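Local coordinates for protein multicopper oxidase (Pseudomonas thermotolerans, PDB 6VOW) that probably oxidises phenolic, lignin-related substrates in the manner of a laccase, using a mononuclear copper and a copper cluster to reduce dioxygen to water, at residues A[379-385]-A[417-423]. Numbering follows the deposited sequence.
Sequences ELRNLAQ and LGKNETA
Four main-chain hydrogen bonds set 379-385, extended over 379-382, antiparallel to 417-423. Leu380 and Ala423 form an antiparallel hydrogen-bonded pair (Leu380 N to Ala423 O 2.5 Å, Ala423 N to Leu380 O 2.8 Å); Arg381 and Thr422 follow as a non-hydrogen-bonded pair, CA to CA 4.3 Å, and Asn382 N donates to Glu421 O at 2.8 Å. Beyond the strands, Asn420 N donates to Ala384 O (2.7 Å) and Lys419 NZ to Gln385 O (2.8 Å). A type II turn, Gly418 to Glu421, with Asn420 at positive phi, is closed by Glu421 N to Gly418 O (3.1 Å); Asn382, chi1 t, points its amide into it: ND2 donates to Gly418 O (2.5 Å) and weakly to Leu417 O (3.0 Å). Glu421 OE1 accepts from Gly418 N at 2.6 Å. Leu380 CB packs on Leu417 CD2 (4.0 Å) on the face carrying Leu380 and Ala423, while Glu379 CG meets Thr422 CG2 (3.5 Å). Strands 375-382 and 422-428 are neighbours in a sheet of the C-terminal cupredoxin domain. Asn382 ND2 also hydrogen-bonds to Tyr386 O, and its side chain touches the copper ligand His388, so its amide ties the turn to the chain entering the mononuclear copper site.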
# COMPACT_ATOMS: atom_id res chain seq x y z
N GLU A 379 19.52 -3.62 7.66
CA GLU A 379 20.09 -4.02 6.41
C GLU A 379 19.15 -5.05 5.84
O GLU A 379 18.91 -6.10 6.44
CB GLU A 379 21.47 -4.64 6.57
CG GLU A 379 22.20 -4.73 5.20
CD GLU A 379 23.53 -5.48 5.25
OE1 GLU A 379 23.50 -6.73 5.42
OE2 GLU A 379 24.61 -4.83 5.07
N LEU A 380 18.62 -4.77 4.67
CA LEU A 380 17.67 -5.66 4.01
C LEU A 380 18.41 -6.34 2.88
O LEU A 380 18.77 -5.66 1.96
CB LEU A 380 16.51 -4.83 3.45
CG LEU A 380 15.77 -3.94 4.45
CD1 LEU A 380 14.61 -3.31 3.74
CD2 LEU A 380 15.21 -4.77 5.56
N ARG A 381 18.70 -7.65 3.00
CA ARG A 381 19.46 -8.46 2.00
C ARG A 381 18.51 -9.42 1.25
O ARG A 381 17.98 -10.35 1.84
CB ARG A 381 20.59 -9.32 2.66
CG ARG A 381 21.53 -8.52 3.55
CD ARG A 381 22.37 -9.42 4.44
NE ARG A 381 23.23 -10.25 3.61
CZ ARG A 381 23.73 -11.42 3.96
NH1 ARG A 381 23.50 -11.93 5.17
NH2 ARG A 381 24.47 -12.08 3.09
N ASN A 382 18.28 -9.19 -0.04
CA ASN A 382 17.47 -10.12 -0.86
C ASN A 382 18.50 -11.10 -1.42
O ASN A 382 19.30 -10.76 -2.32
CB ASN A 382 16.77 -9.36 -1.96
CG ASN A 382 15.68 -10.16 -2.71
OD1 ASN A 382 15.44 -11.33 -2.46
ND2 ASN A 382 15.02 -9.50 -3.66
N LEU A 383 18.51 -12.31 -0.85
CA LEU A 383 19.33 -13.40 -1.35
C LEU A 383 18.57 -14.23 -2.38
O LEU A 383 18.51 -15.47 -2.29
CB LEU A 383 19.80 -14.28 -0.19
CG LEU A 383 20.40 -13.56 1.02
CD1 LEU A 383 20.85 -14.62 2.02
CD2 LEU A 383 21.53 -12.63 0.64
N ALA A 384 18.00 -13.55 -3.38
CA ALA A 384 17.30 -14.21 -4.48
C ALA A 384 17.18 -13.33 -5.72
O ALA A 384 17.52 -12.12 -5.71
CB ALA A 384 15.94 -14.73 -4.06
N GLN A 385 16.70 -13.96 -6.78
CA GLN A 385 16.46 -13.30 -8.05
C GLN A 385 15.00 -12.86 -8.16
O GLN A 385 14.45 -12.70 -9.26
CB GLN A 385 16.88 -14.21 -9.21
CG GLN A 385 18.35 -14.07 -9.64
CD GLN A 385 18.88 -12.62 -9.60
OE1 GLN A 385 18.91 -11.89 -10.62
NE2 GLN A 385 19.27 -12.19 -8.40
N LEU A 417 12.45 -4.37 -2.65
CA LEU A 417 13.77 -4.94 -2.52
C LEU A 417 14.09 -5.77 -3.72
O LEU A 417 13.54 -6.88 -3.90
CB LEU A 417 13.82 -5.79 -1.28
CG LEU A 417 15.23 -6.16 -0.86
CD1 LEU A 417 16.05 -4.93 -0.57
CD2 LEU A 417 15.10 -7.05 0.40
N GLY A 418 14.97 -5.24 -4.56
CA GLY A 418 15.23 -5.83 -5.86
C GLY A 418 15.96 -7.12 -5.70
O GLY A 418 16.33 -7.53 -4.58
N LYS A 419 16.09 -7.76 -6.86
CA LYS A 419 16.77 -9.00 -7.08
C LYS A 419 18.17 -8.81 -6.61
O LYS A 419 18.84 -7.87 -7.03
CB LYS A 419 16.83 -9.28 -8.56
CG LYS A 419 15.50 -9.44 -9.31
CD LYS A 419 15.84 -9.86 -10.75
CE LYS A 419 14.69 -9.98 -11.72
NZ LYS A 419 13.57 -10.78 -11.13
N ASN A 420 18.62 -9.70 -5.73
CA ASN A 420 19.95 -9.63 -5.13
C ASN A 420 20.31 -8.28 -4.57
O ASN A 420 21.47 -7.94 -4.52
CB ASN A 420 21.01 -10.05 -6.14
CG ASN A 420 21.17 -11.55 -6.24
OD1 ASN A 420 20.47 -12.35 -5.59
ND2 ASN A 420 22.10 -11.94 -7.11
N GLU A 421 19.35 -7.49 -4.15
CA GLU A 421 19.67 -6.17 -3.66
C GLU A 421 19.98 -6.23 -2.14
O GLU A 421 19.31 -6.93 -1.37
CB GLU A 421 18.54 -5.20 -3.98
CG GLU A 421 18.73 -3.80 -3.43
CD GLU A 421 17.61 -2.82 -3.75
OE1 GLU A 421 16.56 -3.13 -4.44
OE2 GLU A 421 17.82 -1.66 -3.30
N THR A 422 21.00 -5.47 -1.70
CA THR A 422 21.15 -5.18 -0.26
C THR A 422 20.87 -3.70 0.00
O THR A 422 21.70 -2.86 -0.36
CB THR A 422 22.53 -5.50 0.31
OG1 THR A 422 22.70 -6.93 0.37
CG2 THR A 422 22.68 -4.92 1.73
N ALA A 423 19.73 -3.41 0.65
CA ALA A 423 19.35 -2.03 1.04
C ALA A 423 19.42 -1.76 2.59
O ALA A 423 19.23 -2.64 3.46
CB ALA A 423 18.00 -1.66 0.44